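PDB 3CBW: mannan endo-1,4-beta-mannosidase from Bacillus subtilis, which hydrolyses internal beta-1,4-mannosidic linkages in mannan, galactomannan and glucomannan, as part of glucomannan degradation. Local coordinates for residues S112-N117 with G123-P128; P173-N178 with F182-T187; K135-S140 with K146-M151. The protein carries 3 engineered substitutions. All blocks are in the same frame, centred on the assembly; numbering follows the deposited sequence.

Contact 1: S112-N117 with G123-P128; sequences SLHLAN and GHFKTP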
loop_
_atom_site.group_PDB
_atom_site.type_symbol
_atom_site.label_atom_id
_atom_site.label_comp_id
_atom_site.label_asym_id
_atom_site.label_seq_id
_atom_site.Cartn_x
_atom_site.Cartn_y
_atom_site.Cartn_z
ATOM N N SER A 112 -5.366 0.287 -0.971
ATOM C CA SER A 112 -4.957 -0.609 -2.056
ATOM C C SER A 112 -6.173 -0.983 -2.887
ATOM O O SER A 112 -7.294 -0.628 -2.542
ATOM C CB SER A 112 -4.282 -1.874 -1.509
ATOM O OG SER A 112 -5.161 -2.619 -0.675
ATOM N N LEU A 113 -5.933 -1.687 -3.991
ATOM C CA LEU A 113 -6.997 -2.017 -4.941
ATOM C C LEU A 113 -6.853 -3.418 -5.511
ATOM O O LEU A 113 -5.976 -3.669 -6.344
ATOM C CB LEU A 113 -6.978 -1.045 -6.119
ATOM C CG LEU A 113 -7.100 0.454 -5.818
ATOM C CD1 LEU A 113 -6.685 1.309 -6.998
ATOM C CD2 LEU A 113 -8.515 0.796 -5.383
ATOM N N HIS A 114 -7.740 -4.323 -5.112
ATOM C CA HIS A 114 -7.817 -5.639 -5.771
ATOM C C HIS A 114 -8.703 -5.538 -7.011
ATOM O O HIS A 114 -9.808 -6.085 -7.057
ATOM C CB HIS A 114 -8.295 -6.709 -4.802
ATOM C CG HIS A 114 -7.219 -7.170 -3.867
ATOM N ND1 HIS A 114 -6.606 -6.327 -2.962
ATOM C CD2 HIS A 114 -6.627 -8.379 -3.718
ATOM C CE1 HIS A 114 -5.691 -7.003 -2.286
ATOM N NE2 HIS A 114 -5.688 -8.252 -2.721
ATOM N N LEU A 115 -8.208 -4.837 -8.031
ATOM C CA LEU A 115 -9.008 -4.466 -9.191
ATOM C C LEU A 115 -9.544 -5.659 -9.945
ATOM O O LEU A 115 -8.801 -6.600 -10.245
ATOM C CB LEU A 115 -8.183 -3.643 -10.173
ATOM C CG LEU A 115 -7.718 -2.250 -9.757
ATOM C CD1 LEU A 115 -6.809 -1.691 -10.860
ATOM C CD2 LEU A 115 -8.920 -1.339 -9.524
ATOM N N ALA A 116 -10.829 -5.591 -10.287
ATOM C CA ALA A 116 -11.394 -6.498 -11.282
ATOM C C ALA A 116 -10.629 -6.337 -12.591
ATOM O O ALA A 116 -9.962 -5.318 -12.822
ATOM C CB ALA A 116 -12.873 -6.218 -11.469
ATOM N N ASN A 117 -10.740 -7.354 -13.442
ATOM C CA ASN A 117 -9.936 -7.490 -14.642
ATOM C C ASN A 117 -10.701 -6.970 -15.850
ATOM O O ASN A 117 -11.659 -7.606 -16.302
ATOM C CB ASN A 117 -9.629 -8.974 -14.816
ATOM C CG ASN A 117 -8.708 -9.275 -15.964
ATOM O OD1 ASN A 117 -8.499 -8.463 -16.864
ATOM N ND2 ASN A 117 -8.150 -10.490 -15.945
ATOM N N GLY A 123 -15.180 -8.952 -12.640
ATOM C CA GLY A 123 -14.474 -9.934 -11.824
ATOM C C GLY A 123 -13.151 -10.368 -12.422
ATOM O O GLY A 123 -12.433 -9.570 -13.029
ATOM N N HIS A 124 -12.815 -11.638 -12.216
ATOM C CA HIS A 124 -11.632 -12.258 -12.823
ATOM C C HIS A 124 -10.299 -11.621 -12.418
ATOM O O HIS A 124 -9.338 -11.660 -13.189
ATOM C CB HIS A 124 -11.754 -12.273 -14.354
ATOM C CG HIS A 124 -12.843 -13.163 -14.864
ATOM N ND1 HIS A 124 -14.154 -12.752 -14.961
ATOM C CD2 HIS A 124 -12.817 -14.449 -15.288
ATOM C CE1 HIS A 124 -14.889 -13.742 -15.442
ATOM N NE2 HIS A 124 -14.103 -14.783 -15.642
ATOM N N PHE A 125 -10.221 -11.091 -11.196
ATOM C CA PHE A 125 -9.022 -10.354 -10.757
ATOM C C PHE A 125 -7.719 -11.151 -10.775
ATOM O O PHE A 125 -6.638 -10.566 -10.890
ATOM C CB PHE A 125 -9.247 -9.662 -9.401
ATOM C CG PHE A 125 -9.197 -10.572 -8.196
ATOM C CD1 PHE A 125 -8.579 -10.127 -7.039
ATOM C CD2 PHE A 125 -9.823 -11.819 -8.172
ATOM C CE1 PHE A 125 -8.541 -10.912 -5.897
ATOM C CE2 PHE A 125 -9.766 -12.630 -7.023
ATOM C CZ PHE A 125 -9.133 -12.166 -5.891
ATOM N N LYS A 126 -7.833 -12.475 -10.672
ATOM C CA LYS A 126 -6.665 -13.367 -10.685
ATOM C C LYS A 126 -6.584 -14.237 -11.936
ATOM O O LYS A 126 -5.860 -15.236 -11.971
ATOM C CB LYS A 126 -6.624 -14.214 -9.411
ATOM C CG LYS A 126 -6.291 -13.378 -8.192
ATOM C CD LYS A 126 -6.303 -14.196 -6.932
ATOM C CE LYS A 126 -5.803 -13.367 -5.767
ATOM N NZ LYS A 126 -6.014 -14.068 -4.474
ATOM N N THR A 127 -7.316 -13.856 -12.973
ATOM C CA THR A 127 -7.251 -14.575 -14.243
ATOM C C THR A 127 -6.175 -13.914 -15.095
ATOM O O THR A 127 -6.263 -12.720 -15.375
ATOM C CB THR A 127 -8.606 -14.517 -14.964
ATOM O OG1 THR A 127 -9.627 -15.013 -14.092
ATOM C CG2 THR A 127 -8.583 -15.346 -16.252
ATOM N N PRO A 128 -5.142 -14.669 -15.505
ATOM C CA PRO A 128 -4.065 -14.029 -16.262
ATOM C C PRO A 128 -4.506 -13.683 -17.674
ATOM O O PRO A 128 -5.435 -14.303 -18.212
ATOM C CB PRO A 128 -2.967 -15.097 -16.302
ATOM C CG PRO A 128 -3.700 -16.387 -16.176
ATOM C CD PRO A 128 -4.905 -16.107 -15.302
#
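His124 O is gripped by two donors that reach it from opposite faces of its carbonyl plane: the side-chain amide ND2 of Asn117 and the backbone N of Thr127. The bond from Asn117 ND2 to His124 O is 3.2 Å long and lies almost exactly in the amide plane, although the donor sits 34° out of the plane of the carbonyl. The second donor, Thr127 N, closes the type I turn from His124 to Thr127. Asparagine suits this place because its short amide both donates here and accepts at OD1 from Ala119 N. Its backbone adds a nearly straight bond, Asn117 N to Gly123 O at 2.8 Å, and the extended first torsion (chi1 -175°) sends the amide on toward the turn. Gly123 takes a positive phi (58°) with a strongly negative psi, a backbone shape open mainly to glycine.

The first segment runs off the end of strand 108-114 of the TIM barrel, and the second lies in the loop that follows, at the end of the strand where such enzymes place their active sites. Here His114, which probably binds substrate, is held through ND1 by Asp76. Its ring edge meets that of Phe125, with His114 CD2 3.9 Å from Phe125 CE1, while Lys126 CG covers one face of the phenyl ring. Phe125 CB also presses close to Leu115 O, a carbonyl bonded by Trp183 NE1.

Contact 2: P173-N178 with F182-T187; sequences PLHEMN and FWWGLT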
loop_
_atom_site.group_PDB
_atom_site.type_symbol
_atom_site.label_atom_id
_atom_site.label_comp_id
_atom_site.label_asym_id
_atom_site.label_seq_id
_atom_site.Cartn_x
_atom_site.Cartn_y
_atom_site.Cartn_z
ATOM N N PRO A 173 -1.392 1.254 -5.616
ATOM C CA PRO A 173 -2.066 0.548 -6.705
ATOM C C PRO A 173 -1.168 -0.512 -7.345
ATOM O O PRO A 173 0.063 -0.397 -7.311
ATOM C CB PRO A 173 -2.309 1.660 -7.714
ATOM C CG PRO A 173 -1.084 2.540 -7.576
ATOM C CD PRO A 173 -0.752 2.504 -6.088
ATOM N N LEU A 174 -1.781 -1.531 -7.949
ATOM C CA LEU A 174 -1.059 -2.456 -8.835
ATOM C C LEU A 174 0.107 -3.133 -8.128
ATOM O O LEU A 174 1.213 -3.248 -8.665
ATOM C CB LEU A 174 -0.577 -1.733 -10.093
ATOM C CG LEU A 174 -1.624 -1.004 -10.931
ATOM C CD1 LEU A 174 -0.920 -0.257 -12.043
ATOM C CD2 LEU A 174 -2.664 -1.956 -11.497
ATOM N N HIS A 175 -0.168 -3.632 -6.925
ATOM C CA HIS A 175 0.859 -4.237 -6.083
ATOM C C HIS A 175 1.190 -5.667 -6.515
ATOM O O HIS A 175 0.440 -6.302 -7.269
ATOM C CB HIS A 175 0.405 -4.190 -4.623
ATOM C CG HIS A 175 -0.833 -4.977 -4.336
ATOM N ND1 HIS A 175 -2.058 -4.707 -4.919
ATOM C CD2 HIS A 175 -1.043 -5.984 -3.455
ATOM C CE1 HIS A 175 -2.954 -5.554 -4.438
ATOM N NE2 HIS A 175 -2.370 -6.326 -3.537
ATOM N N GLU A 176 2.335 -6.160 -6.053
ATOM C CA GLU A 176 2.751 -7.550 -6.302
ATOM C C GLU A 176 2.771 -7.898 -7.787
ATOM O O GLU A 176 2.422 -9.009 -8.191
ATOM C CB GLU A 176 1.898 -8.543 -5.507
ATOM C CG GLU A 176 2.016 -8.302 -4.008
ATOM C CD GLU A 176 1.036 -9.087 -3.152
ATOM O OE1 GLU A 176 0.374 -10.027 -3.648
ATOM O OE2 GLU A 176 0.914 -8.735 -1.946
ATOM N N MET A 177 3.197 -6.932 -8.587
ATOM C CA MET A 177 3.211 -7.048 -10.033
ATOM C C MET A 177 4.248 -8.042 -10.556
ATOM O O MET A 177 4.137 -8.496 -11.696
ATOM C CB MET A 177 3.415 -5.667 -10.659
ATOM C CG MET A 177 4.854 -5.113 -10.625
ATOM S SD MET A 177 5.738 -4.854 -8.997
ATOM C CE MET A 177 4.669 -3.570 -8.214
ATOM N N ASN A 178 5.259 -8.355 -9.741
ATOM C CA ASN A 178 6.232 -9.388 -10.094
ATOM C C ASN A 178 5.735 -10.783 -9.732
ATOM O O ASN A 178 6.396 -11.773 -10.048
ATOM C CB ASN A 178 7.607 -9.107 -9.468
ATOM C CG ASN A 178 7.563 -9.030 -7.957
ATOM O OD1 ASN A 178 6.560 -8.619 -7.380
ATOM N ND2 ASN A 178 8.675 -9.364 -7.309
ATOM N N PHE A 182 -2.151 -11.743 -9.846
ATOM C CA PHE A 182 -3.034 -10.655 -10.299
ATOM C C PHE A 182 -2.928 -10.431 -11.803
ATOM O O PHE A 182 -1.867 -10.607 -12.398
ATOM C CB PHE A 182 -2.709 -9.354 -9.575
ATOM C CG PHE A 182 -2.914 -9.406 -8.080
ATOM C CD1 PHE A 182 -4.111 -9.869 -7.535
ATOM C CD2 PHE A 182 -1.929 -8.933 -7.224
ATOM C CE1 PHE A 182 -4.308 -9.892 -6.146
ATOM C CE2 PHE A 182 -2.114 -8.945 -5.844
ATOM C CZ PHE A 182 -3.304 -9.418 -5.312
ATOM N N TRP A 183 -4.027 -9.992 -12.408
ATOM C CA TRP A 183 -4.057 -9.830 -13.861
ATOM C C TRP A 183 -3.014 -8.832 -14.384
ATOM O O TRP A 183 -2.567 -8.944 -15.528
ATOM C CB TRP A 183 -5.458 -9.452 -14.344
ATOM C CG TRP A 183 -5.984 -8.123 -13.851
ATOM C CD1 TRP A 183 -6.805 -7.918 -12.776
ATOM C CD2 TRP A 183 -5.749 -6.824 -14.426
ATOM N NE1 TRP A 183 -7.098 -6.577 -12.643
ATOM C CE2 TRP A 183 -6.467 -5.885 -13.640
ATOM C CE3 TRP A 183 -5.007 -6.359 -15.520
ATOM C CZ2 TRP A 183 -6.438 -4.514 -13.900
ATOM C CZ3 TRP A 183 -4.992 -4.980 -15.785
ATOM C CH2 TRP A 183 -5.710 -4.088 -14.979
ATOM N N TRP A 184 -2.633 -7.857 -13.561
ATOM C CA TRP A 184 -1.706 -6.813 -13.997
ATOM C C TRP A 184 -0.228 -7.210 -13.903
ATOM O O TRP A 184 0.649 -6.447 -14.315
ATOM C CB TRP A 184 -1.956 -5.525 -13.211
ATOM C CG TRP A 184 -1.812 -5.675 -11.713
ATOM C CD1 TRP A 184 -0.643 -5.647 -10.983
ATOM C CD2 TRP A 184 -2.878 -5.824 -10.768
ATOM N NE1 TRP A 184 -0.931 -5.793 -9.648
ATOM C CE2 TRP A 184 -2.290 -5.898 -9.485
ATOM C CE3 TRP A 184 -4.275 -5.931 -10.886
ATOM C CZ2 TRP A 184 -3.050 -6.046 -8.321
ATOM C CZ3 TRP A 184 -5.027 -6.101 -9.735
ATOM C CH2 TRP A 184 -4.408 -6.157 -8.464
ATOM N N GLY A 185 0.046 -8.390 -13.346
ATOM C CA GLY A 185 1.421 -8.833 -13.084
ATOM C C GLY A 185 1.995 -9.747 -14.160
ATOM O O GLY A 185 1.544 -9.753 -15.309
ATOM N N LEU A 186 3.021 -10.508 -13.795
ATOM C CA LEU A 186 3.598 -11.506 -14.685
ATOM C C LEU A 186 2.626 -12.666 -14.878
ATOM O O LEU A 186 1.677 -12.830 -14.118
ATOM C CB LEU A 186 4.922 -12.022 -14.114
ATOM C CG LEU A 186 6.115 -11.078 -14.175
ATOM C CD1 LEU A 186 7.313 -11.732 -13.496
ATOM C CD2 LEU A 186 6.445 -10.721 -15.623
ATOM N N THR A 187 2.889 -13.490 -15.886
ATOM C CA THR A 187 1.960 -14.564 -16.233
ATOM C C THR A 187 2.444 -15.954 -15.825
ATOM O O THR A 187 1.645 -16.882 -15.699
ATOM C CB THR A 187 1.609 -14.560 -17.727
ATOM O OG1 THR A 187 2.803 -14.698 -18.502
ATOM C CG2 THR A 187 0.882 -13.259 -18.096
HETATM O O HOH W 1 0.533 -10.908 -9.074
#
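Trp184 lies between Leu174 on one face of its indole and Phe182 CB on the other, and it turns its N-H edge to the backbone of His175. On the first face, Leu174 CA makes a CH-pi contact 3.8 Å from the centroid of the Trp184 five-membered ring, and the leucine side chain follows with CD2 3.8 Å from Trp184 CG. At the edge, Trp184 NE1 donates to His175 O over 2.8 Å. The acceptor lies close to the indole plane, so the bond and the two covered faces together should fix the ring's rotation. Tryptophan suits the place because it offers two broad apolar faces and one N-H for a buried carbonyl.

The imidazole of His175 is tilted against both neighbours, its plane at 49° to that of Phe182 and at 43° to the six-membered ring of Trp184. Phe182 CE2 lies over one imidazole face, near the rim, 3.5 Å from His175 NE2. With chi1 at 63°, the His175 ring stands between its own backbone N and carbonyl carbon, where Phe182 can cover it. Phe182 CE2 packs 3.5 Å from Glu176 OE1, whose hydrogen bond comes from Trp181 NE1.

A water bridges Glu176 O and Phe182 N, and beyond it Gly185 CA comes 3.1 Å from Met177 O, a closeness of the two backbones that glycine allows. The cluster of His175, Phe182 and Trp184 lies in the loop after strand 169-172, the fourth strand of the TIM barrel, which bears the acid/base glutamate in glycosidases of this clan: Glu176 is the probable proton donor, and His175, which touches the probable nucleophile Glu275, is thought to maintain that nucleophile's position.

Contact 3: K135-S140 with K146-M151; sequences KKILDS and KRLNAM. Engineered in segment 135-140: Lys136 (natural residue Asn).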
loop_
_atom_site.group_PDB
_atom_site.type_symbol
_atom_site.label_atom_id
_atom_site.label_comp_id
_atom_site.label_asym_id
_atom_site.label_seq_id
_atom_site.Cartn_x
_atom_site.Cartn_y
_atom_site.Cartn_z
ATOM N N LYS A 135 -2.500 -4.798 -23.783
ATOM C CA LYS A 135 -2.404 -3.619 -24.654
ATOM C C LYS A 135 -3.757 -2.960 -24.857
ATOM O O LYS A 135 -3.842 -1.729 -24.903
ATOM C CB LYS A 135 -1.791 -3.970 -26.012
ATOM C CG LYS A 135 -0.301 -4.214 -25.979
ATOM C CD LYS A 135 0.200 -4.807 -27.294
ATOM C CE LYS A 135 1.713 -4.748 -27.368
ATOM N NZ LYS A 135 2.194 -3.363 -27.641
ATOM N N LYS A 136 -4.811 -3.758 -24.993
ATOM C CA LYS A 136 -6.157 -3.209 -25.162
ATOM C C LYS A 136 -6.599 -2.417 -23.933
ATOM O O LYS A 136 -7.217 -1.359 -24.059
ATOM C CB LYS A 136 -7.164 -4.309 -25.469
ATOM C CG LYS A 136 -6.942 -4.961 -26.828
ATOM C CD LYS A 136 -7.956 -6.064 -27.091
ATOM C CE LYS A 136 -7.815 -6.630 -28.503
ATOM N NZ LYS A 136 -8.855 -7.658 -28.754
ATOM N N ILE A 137 -6.278 -2.929 -22.746
ATOM C CA ILE A 137 -6.614 -2.257 -21.489
ATOM C C ILE A 137 -5.999 -0.857 -21.418
ATOM O O ILE A 137 -6.600 0.063 -20.865
ATOM C CB ILE A 137 -6.172 -3.125 -20.276
ATOM C CG1 ILE A 137 -7.002 -4.420 -20.236
ATOM C CG2 ILE A 137 -6.246 -2.318 -18.956
ATOM C CD1 ILE A 137 -6.538 -5.462 -19.203
ATOM N N LEU A 138 -4.813 -0.697 -21.995
ATOM C CA LEU A 138 -4.088 0.575 -21.983
ATOM C C LEU A 138 -4.668 1.604 -22.933
ATOM O O LEU A 138 -4.386 2.798 -22.810
ATOM C CB LEU A 138 -2.616 0.343 -22.317
ATOM C CG LEU A 138 -1.851 -0.402 -21.227
ATOM C CD1 LEU A 138 -0.505 -0.839 -21.742
ATOM C CD2 LEU A 138 -1.680 0.495 -20.014
ATOM N N ASP A 139 -5.484 1.135 -23.868
ATOM C CA ASP A 139 -6.022 1.947 -24.946
ATOM C C ASP A 139 -7.426 2.369 -24.553
ATOM O O ASP A 139 -8.345 1.557 -24.554
ATOM C CB ASP A 139 -6.014 1.113 -26.235
ATOM C CG ASP A 139 -6.611 1.835 -27.434
ATOM O OD1 ASP A 139 -7.202 2.927 -27.283
ATOM O OD2 ASP A 139 -6.495 1.264 -28.538
ATOM N N SER A 140 -7.579 3.650 -24.215
ATOM C CA SER A 140 -8.849 4.189 -23.721
ATOM C C SER A 140 -10.013 4.057 -24.711
ATOM O O SER A 140 -11.175 4.202 -24.330
ATOM C CB SER A 140 -8.683 5.651 -23.289
ATOM O OG SER A 140 -7.901 5.739 -22.106
ATOM N N LYS A 146 -12.125 1.243 -21.667
ATOM C CA LYS A 146 -13.275 1.908 -21.074
ATOM C C LYS A 146 -13.654 1.298 -19.731
ATOM O O LYS A 146 -14.012 2.024 -18.804
ATOM C CB LYS A 146 -14.454 1.890 -22.050
ATOM C CG LYS A 146 -14.243 2.814 -23.244
ATOM C CD LYS A 146 -15.345 2.674 -24.264
ATOM C CE LYS A 146 -15.034 3.487 -25.506
ATOM N NZ LYS A 146 -16.188 3.400 -26.452
ATOM N N ARG A 147 -13.553 -0.024 -19.615
ATOM C CA ARG A 147 -13.809 -0.700 -18.338
ATOM C C ARG A 147 -12.796 -0.246 -17.292
ATOM O O ARG A 147 -13.161 0.052 -16.147
ATOM C CB ARG A 147 -13.729 -2.214 -18.509
ATOM C CG ARG A 147 -14.925 -2.847 -19.191
ATOM C CD ARG A 147 -14.589 -4.305 -19.413
ATOM N NE ARG A 147 -15.553 -4.993 -20.262
ATOM C CZ ARG A 147 -15.244 -5.941 -21.141
ATOM N NH1 ARG A 147 -13.979 -6.315 -21.340
ATOM N NH2 ARG A 147 -16.216 -6.490 -21.859
ATOM N N LEU A 148 -11.529 -0.175 -17.688
ATOM C CA LEU A 148 -10.515 0.333 -16.757
ATOM C C LEU A 148 -10.873 1.744 -16.284
ATOM O O LEU A 148 -10.922 2.020 -15.077
ATOM C CB LEU A 148 -9.115 0.326 -17.377
ATOM C CG LEU A 148 -8.017 0.940 -16.493
ATOM C CD1 LEU A 148 -7.812 0.152 -15.189
ATOM C CD2 LEU A 148 -6.720 1.032 -17.265
ATOM N N ASN A 149 -11.175 2.630 -17.233
ATOM C CA ASN A 149 -11.483 4.006 -16.884
ATOM C C ASN A 149 -12.736 4.169 -16.031
ATOM O O ASN A 149 -12.778 5.044 -15.171
ATOM C CB ASN A 149 -11.507 4.882 -18.132
ATOM C CG ASN A 149 -10.118 5.134 -18.675
ATOM O OD1 ASN A 149 -9.132 5.099 -17.930
ATOM N ND2 ASN A 149 -10.030 5.403 -19.971
ATOM N N ALA A 150 -13.728 3.297 -16.220
ATOM C CA ALA A 150 -14.914 3.300 -15.364
ATOM C C ALA A 150 -14.560 2.998 -13.909
ATOM O O ALA A 150 -15.080 3.625 -12.977
ATOM C CB ALA A 150 -15.962 2.316 -15.875
ATOM N N MET A 151 -13.672 2.030 -13.706
ATOM C CA MET A 151 -13.182 1.743 -12.352
ATOM C C MET A 151 -12.392 2.920 -11.788
ATOM O O MET A 151 -12.591 3.330 -10.646
ATOM C CB MET A 151 -12.303 0.490 -12.343
ATOM C CG MET A 151 -13.039 -0.843 -12.628
ATOM S SD MET A 151 -12.048 -2.391 -12.327
ATOM C CE MET A 151 -10.706 -2.152 -13.511
HETATM O O HOH W 2 -12.055 5.398 -21.789
#
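Leu148 turns CG opposite its own amide nitrogen (chi1 176°), and a chi2 of 63° turns CD1 aside and leaves CD2 extended, about anti to CA, reaching toward Ile137. There it meets the CG2 branch of Ile137, which is likewise anti to the backbone N of its own residue. The two methyls, Ile137 CG2 and Leu148 CD2, are 3.8 Å apart, and the side chains cross at about a right angle. The same Leu148 CD2 also rests 3.7 Å from Ile137 O, so one methyl covers both a side chain and a carbonyl. Branched aliphatic residues suit this buried part of the contact, where they fill the space between two helices without needing polar partners.

Toward the more exposed side the contact becomes polar. Asn149 ND2 donates to Ser140 OG over 3.0 Å, with the hydroxyl oxygen close to the amide plane and the N-H...O angle at 150°. A water accepts from the same ND2 at 2.7 Å and donates to Ser140 O, tying the amide to both the side chain and the backbone of the serine. Lys206 NZ also bonds Ser140 OG, so the small hydroxyl joins an amide and an ammonium group. Lys146 passes its aliphatic part alongside, with CG 3.5 Å from Ser140 O; its long chain can cover that carbonyl while its NZ end extends onward.

The contact joins the end of helix 131-138 to the first half of helix 143-163 across the short connection between them. Helix 194-214 packs against both, touching Leu138 through Leu199 and Leu148 through Leu203, while Pro118, Ile129 and Trp183 from neighbouring loops cover Ile137.

Along the chain contact 1 comes first, then contact 3, then contact 2, all on the same side of the chain's centre. Contacts 1 and 2 have centres about 9 Å apart and lie at the end of strand 108-114 with its following loop, and in the loop after the adjacent parallel strand 169-172; contact 3 lies about 13 Å from contact 1 and 16 Å from contact 2, in the helices that intervene between those strands. Trp183 joins all three: its backbone N probably bonds Phe125 O, and its ring packs on Ile137. Contact 1 reaches contact 3 through Ala116 and Met151 as well. The loops bearing the predicted catalytic and substrate-binding residues thus pack against the outer helices.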